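Local coordinates for protein probable ferredoxin-dependent nitrite reductase NirA (Mycobacterium tuberculosis, PDB 1ZJ8) that probably catalyses the six-electron reduction of sulfite to sulfide with electrons from ferredoxin, using a siroheme and a [4Fe-4S] cluster, at residues F105-G113 with T168-V179. Numbering follows the deposited sequence.
Sequences FMMRVRCDG and TTEACGDCPRVV. With SRM (siroheme), chain E.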
loop_
_atom_site.group_PDB
_atom_site.type_symbol
_atom_site.label_atom_id
_atom_site.label_comp_id
_atom_site.label_asym_id
_atom_site.label_seq_id
_atom_site.Cartn_x
_atom_site.Cartn_y
_atom_site.Cartn_z
ATOM N N PHE A 105 -5.539 5.206 18.869
ATOM C CA PHE A 105 -5.237 5.579 17.480
ATOM C C PHE A 105 -4.321 4.594 16.773
ATOM O O PHE A 105 -3.380 4.059 17.360
ATOM C CB PHE A 105 -4.561 6.957 17.440
ATOM C CG PHE A 105 -5.452 8.077 17.888
ATOM C CD1 PHE A 105 -5.443 8.504 19.222
ATOM C CD2 PHE A 105 -6.321 8.692 16.986
ATOM C CE1 PHE A 105 -6.278 9.529 19.651
ATOM C CE2 PHE A 105 -7.158 9.722 17.400
ATOM C CZ PHE A 105 -7.139 10.143 18.738
ATOM N N MET A 106 -4.599 4.368 15.502
ATOM C CA MET A 106 -3.595 3.865 14.594
ATOM C C MET A 106 -2.733 5.084 14.229
ATOM O O MET A 106 -3.267 6.158 13.916
ATOM C CB MET A 106 -4.246 3.295 13.331
ATOM C CG MET A 106 -3.259 2.694 12.305
ATOM S SD MET A 106 -2.413 3.906 11.218
ATOM C CE MET A 106 -3.670 4.133 9.946
ATOM N N MET A 107 -1.411 4.934 14.275
ATOM C CA MET A 107 -0.518 5.987 13.797
ATOM C C MET A 107 0.405 5.460 12.690
ATOM O O MET A 107 1.027 4.407 12.841
ATOM C CB MET A 107 0.285 6.581 14.938
ATOM C CG MET A 107 1.065 7.822 14.514
ATOM S SD MET A 107 1.955 8.626 15.886
ATOM C CE MET A 107 3.288 7.483 16.158
ATOM N N ARG A 108 0.487 6.211 11.593
ATOM C CA ARG A 108 1.127 5.769 10.352
ATOM C C ARG A 108 2.365 6.605 10.084
ATOM O O ARG A 108 2.277 7.822 9.924
ATOM C CB ARG A 108 0.140 5.931 9.177
ATOM C CG ARG A 108 0.662 5.492 7.793
ATOM C CD ARG A 108 -0.388 5.692 6.680
ATOM N NE ARG A 108 -1.520 4.772 6.812
ATOM C CZ ARG A 108 -2.560 4.719 5.977
ATOM N NH1 ARG A 108 -2.655 5.522 4.923
ATOM N NH2 ARG A 108 -3.525 3.846 6.179
ATOM N N VAL A 109 3.516 5.950 10.021
ATOM C CA VAL A 109 4.756 6.652 9.768
ATOM C C VAL A 109 5.025 6.694 8.276
ATOM O O VAL A 109 5.010 5.660 7.610
ATOM C CB VAL A 109 5.944 5.991 10.476
ATOM C CG1 VAL A 109 7.200 6.831 10.295
ATOM C CG2 VAL A 109 5.638 5.798 11.971
ATOM N N ARG A 110 5.273 7.901 7.764
ATOM C CA ARG A 110 5.538 8.128 6.346
ATOM C C ARG A 110 6.980 7.753 5.977
ATOM O O ARG A 110 7.930 8.332 6.528
ATOM C CB ARG A 110 5.304 9.600 6.049
ATOM C CG ARG A 110 5.242 9.929 4.598
ATOM C CD ARG A 110 5.463 11.403 4.326
ATOM N NE ARG A 110 5.403 11.603 2.888
ATOM C CZ ARG A 110 4.287 11.828 2.207
ATOM N NH1 ARG A 110 3.121 11.973 2.827
ATOM N NH2 ARG A 110 4.333 11.949 0.889
ATOM N N CYS A 111 7.138 6.795 5.062
ATOM C CA CYS A 111 8.451 6.323 4.641
ATOM C C CYS A 111 8.615 6.331 3.122
ATOM O O CYS A 111 8.742 5.270 2.488
ATOM C CB CYS A 111 8.666 4.899 5.129
ATOM S SG CYS A 111 8.524 4.697 6.888
ATOM N N ASP A 112 8.653 7.522 2.540
ATOM C CA ASP A 112 8.757 7.641 1.091
ATOM C C ASP A 112 9.935 6.813 0.614
ATOM O O ASP A 112 11.017 6.853 1.212
ATOM C CB ASP A 112 8.851 9.105 0.666
ATOM C CG ASP A 112 7.639 9.905 1.142
ATOM O OD1 ASP A 112 6.752 10.179 0.316
ATOM O OD2 ASP A 112 7.534 10.194 2.363
ATOM N N GLY A 113 9.687 6.017 -0.423
ATOM C CA GLY A 113 10.680 5.103 -0.981
ATOM C C GLY A 113 11.109 3.950 -0.083
ATOM O O GLY A 113 12.086 3.251 -0.402
ATOM N N THR A 168 4.991 12.151 9.960
ATOM C CA THR A 168 3.713 11.511 9.679
ATOM C C THR A 168 2.884 12.407 8.777
ATOM O O THR A 168 1.688 12.184 8.605
ATOM C CB THR A 168 2.909 11.174 10.996
ATOM O OG1 THR A 168 2.543 12.367 11.718
ATOM C CG2 THR A 168 3.725 10.275 11.919
ATOM N N THR A 169 3.523 13.410 8.183
ATOM C CA THR A 169 2.800 14.426 7.428
ATOM C C THR A 169 2.079 13.869 6.193
ATOM O O THR A 169 2.686 13.217 5.342
ATOM C CB THR A 169 3.744 15.548 6.955
ATOM O OG1 THR A 169 4.523 16.040 8.061
ATOM C CG2 THR A 169 2.944 16.694 6.294
ATOM N N GLU A 170 0.783 14.156 6.100
ATOM C CA GLU A 170 -0.019 13.792 4.934
ATOM C C GLU A 170 0.094 12.290 4.663
ATOM O O GLU A 170 0.027 11.847 3.509
ATOM C CB GLU A 170 0.364 14.646 3.694
ATOM C CG GLU A 170 -0.143 16.120 3.733
ATOM C CD GLU A 170 0.525 17.065 2.707
ATOM O OE1 GLU A 170 1.764 17.230 2.740
ATOM O OE2 GLU A 170 -0.188 17.686 1.892
ATOM N N ALA A 171 0.253 11.517 5.742
ATOM C CA ALA A 171 0.311 10.052 5.661
ATOM C C ALA A 171 -1.101 9.518 5.469
ATOM O O ALA A 171 -1.305 8.509 4.790
ATOM C CB ALA A 171 0.935 9.456 6.922
ATOM N N CYS A 172 -2.068 10.195 6.096
ATOM C CA CYS A 172 -3.505 9.988 5.843
ATOM C C CYS A 172 -4.061 11.305 5.246
ATOM O O CYS A 172 -3.348 12.303 5.163
ATOM C CB CYS A 172 -4.244 9.615 7.166
ATOM S SG CYS A 172 -4.653 7.820 7.593
ATOM N N GLY A 173 -5.321 11.298 4.821
ATOM C CA GLY A 173 -6.011 12.547 4.444
ATOM C C GLY A 173 -6.230 12.801 2.960
ATOM O O GLY A 173 -5.833 12.011 2.109
ATOM N N ASP A 174 -6.871 13.930 2.658
ATOM C CA ASP A 174 -7.161 14.349 1.275
ATOM C C ASP A 174 -5.975 15.128 0.664
ATOM O O ASP A 174 -6.038 16.358 0.475
ATOM C CB ASP A 174 -8.444 15.198 1.254
ATOM C CG ASP A 174 -9.714 14.379 1.551
ATOM O OD1 ASP A 174 -9.603 13.190 1.957
ATOM O OD2 ASP A 174 -10.830 14.936 1.364
ATOM N N CYS A 175 -4.909 14.374 0.355
ATOM C CA CYS A 175 -3.565 14.911 0.086
ATOM C C CYS A 175 -2.614 13.772 -0.325
ATOM O O CYS A 175 -2.980 12.605 -0.230
ATOM C CB CYS A 175 -3.063 15.572 1.358
ATOM S SG CYS A 175 -3.354 14.524 2.791
ATOM N N PRO A 176 -1.400 14.097 -0.801
ATOM C CA PRO A 176 -0.474 13.036 -1.266
ATOM C C PRO A 176 0.057 12.102 -0.179
ATOM O O PRO A 176 0.621 12.548 0.838
ATOM C CB PRO A 176 0.686 13.815 -1.917
ATOM C CG PRO A 176 0.149 15.197 -2.160
ATOM C CD PRO A 176 -0.826 15.435 -1.022
ATOM N N ARG A 177 -0.124 10.807 -0.418
ATOM C CA ARG A 177 0.328 9.777 0.504
ATOM C C ARG A 177 1.786 9.502 0.197
ATOM O O ARG A 177 2.349 10.131 -0.693
ATOM C CB ARG A 177 -0.520 8.507 0.329
ATOM C CG ARG A 177 -2.036 8.734 0.444
ATOM C CD ARG A 177 -2.353 9.434 1.765
ATOM N NE ARG A 177 -3.778 9.549 2.062
ATOM C CZ ARG A 177 -4.544 8.564 2.522
ATOM N NH1 ARG A 177 -4.062 7.328 2.716
ATOM N NH2 ARG A 177 -5.825 8.817 2.761
ATOM N N VAL A 178 2.391 8.566 0.934
ATOM C CA VAL A 178 3.732 8.059 0.603
ATOM C C VAL A 178 4.010 7.964 -0.901
ATOM O O VAL A 178 3.204 7.464 -1.667
ATOM C CB VAL A 178 3.981 6.614 1.134
ATOM C CG1 VAL A 178 4.668 6.623 2.463
ATOM C CG2 VAL A 178 2.706 5.818 1.167
ATOM N N VAL A 179 5.183 8.411 -1.304
ATOM C CA VAL A 179 5.661 8.139 -2.631
ATOM C C VAL A 179 6.390 6.801 -2.596
ATOM O O VAL A 179 7.349 6.640 -1.836
ATOM C CB VAL A 179 6.680 9.202 -3.081
ATOM C CG1 VAL A 179 7.111 8.934 -4.537
ATOM C CG2 VAL A 179 6.125 10.621 -2.897
HETATM FE FE SRM E . -6.041 1.790 2.762
HETATM C CHA SRM E . -8.795 3.125 4.281
HETATM C CHB SRM E . -5.345 0.083 5.559
HETATM C CHC SRM E . -3.394 0.558 1.326
HETATM C CHD SRM E . -7.775 1.596 -0.220
HETATM N NA SRM E . -6.786 1.787 4.618
HETATM C C1A SRM E . -7.837 2.489 5.098
HETATM C C2A SRM E . -7.902 2.533 6.593
HETATM C CMA SRM E . -7.299 3.813 7.084
HETATM C CDA SRM E . -9.283 2.263 7.123
HETATM C CEA SRM E . -10.118 3.396 7.628
HETATM O O3A SRM E . -10.442 4.291 6.841
HETATM O O4A SRM E . -10.477 3.446 8.814
HETATM C C3A SRM E . -7.041 1.364 6.932
HETATM C CAA SRM E . -6.169 1.562 8.127
HETATM C CBA SRM E . -7.019 1.060 9.264
HETATM C CCA SRM E . -6.172 0.468 10.343
HETATM O O1A SRM E . -5.188 -0.233 10.022
HETATM O O2A SRM E . -6.467 0.716 11.537
HETATM C C4A SRM E . -6.337 1.068 5.653
HETATM N NB SRM E . -4.561 0.666 3.404
HETATM C C1B SRM E . -4.358 0.062 4.577
HETATM C C2B SRM E . -3.015 -0.593 4.733
HETATM C CMB SRM E . -2.401 -0.434 6.096
HETATM C CDB SRM E . -3.200 -2.050 4.471
HETATM C CEB SRM E . -2.012 -2.939 4.576
HETATM O O3B SRM E . -1.897 -3.802 5.473
HETATM O O4B SRM E . -1.129 -2.782 3.734
HETATM C C3B SRM E . -2.280 0.084 3.597
HETATM C CAB SRM E . -1.667 1.385 4.048
HETATM C CBB SRM E . -0.493 1.774 3.203
HETATM C CCB SRM E . -0.059 3.174 3.531
HETATM O O1B SRM E . 0.933 3.378 4.226
HETATM O O2B SRM E . -0.663 4.146 3.090
HETATM C C4B SRM E . -3.441 0.463 2.718
HETATM N NC SRM E . -5.707 1.097 0.990
HETATM C C1C SRM E . -4.487 0.790 0.504
HETATM C C2C SRM E . -4.505 0.356 -0.814
HETATM C CDC SRM E . -3.435 -0.310 -1.613
HETATM C CEC SRM E . -2.423 0.476 -2.350
HETATM O O3C SRM E . -2.335 1.712 -2.169
HETATM O O4C SRM E . -1.714 -0.166 -3.138
HETATM C C3C SRM E . -5.784 0.619 -1.203
HETATM C CAC SRM E . -6.195 0.297 -2.603
HETATM C CBC SRM E . -5.660 1.112 -3.763
HETATM C CCC SRM E . -6.449 2.406 -3.856
HETATM O O1C SRM E . -6.306 3.307 -2.986
HETATM O O2C SRM E . -7.253 2.511 -4.818
HETATM C C4C SRM E . -6.470 1.124 -0.129
HETATM N ND SRM E . -7.779 2.575 2.082
HETATM C C1D SRM E . -8.336 2.199 0.920
HETATM C C2D SRM E . -9.712 2.494 0.958
HETATM C CAD SRM E . -10.518 2.808 -0.290
HETATM C CBD SRM E . -10.650 4.237 -0.717
HETATM C CCD SRM E . -11.312 4.653 -1.999
HETATM O O1D SRM E . -10.584 5.199 -2.859
HETATM O O2D SRM E . -12.541 4.457 -2.197
HETATM C C3D SRM E . -9.957 3.064 2.196
HETATM C CDD SRM E . -11.140 3.931 2.530
HETATM C CED SRM E . -11.249 5.378 2.102
HETATM O O3D SRM E . -10.277 5.991 1.661
HETATM O O4D SRM E . -12.324 5.990 2.180
HETATM C C4D SRM E . -8.753 3.109 2.879
#
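R110 NH1 bridges two backbone carbonyls: T169 O, in the turn, at 2.8 Å and within that carbonyl's plane, and P176 O, where strand 176-181 begins, at 3.2 Å, a nearly straight bond (171°) in the guanidinium plane. CG stands anti to the backbone N (chi1 -167°) and the chain is extended as far as NE, which leaves V178 N over one face of the group. NE forms a salt bridge with D112 OD2 (2.6 Å), though the hydrogen bond in it is bent and weak. D112 in turn takes V179 N on OD1 at 2.9 Å, from above the carboxylate plane, while G113 N donates to V179 O at 2.8 Å. These two bonds join the chain running on from strand 104-109, part of a five-stranded antiparallel sheet, to the edge strand of the mixed sheet; residues 105-113 fall in the ferredoxin-like half domain. T168 to A171 form a type II turn whose T168 CG2 and A171 CB pack against R108 O.

R108 serves the siroheme pocket. Its bend at chi3 (-69°) turns the guanidinium between the C172 sulfur, centred over one face, and a siroheme carboxylate on the opposite face, whose O2B is 3.0 Å from NH1. At the guanidinium edge NH1 donates to A171 O (3.3 Å), and Q145 holds NE. R108 NH1 and R177 NH1 lie 3.2 Å apart, a like-charge pair that the nearby carboxylate probably eases; R177 itself grips G173 O with NE and NH2. C172 SG is covalently linked to Y80, the Cys-Tyr bond of this active site.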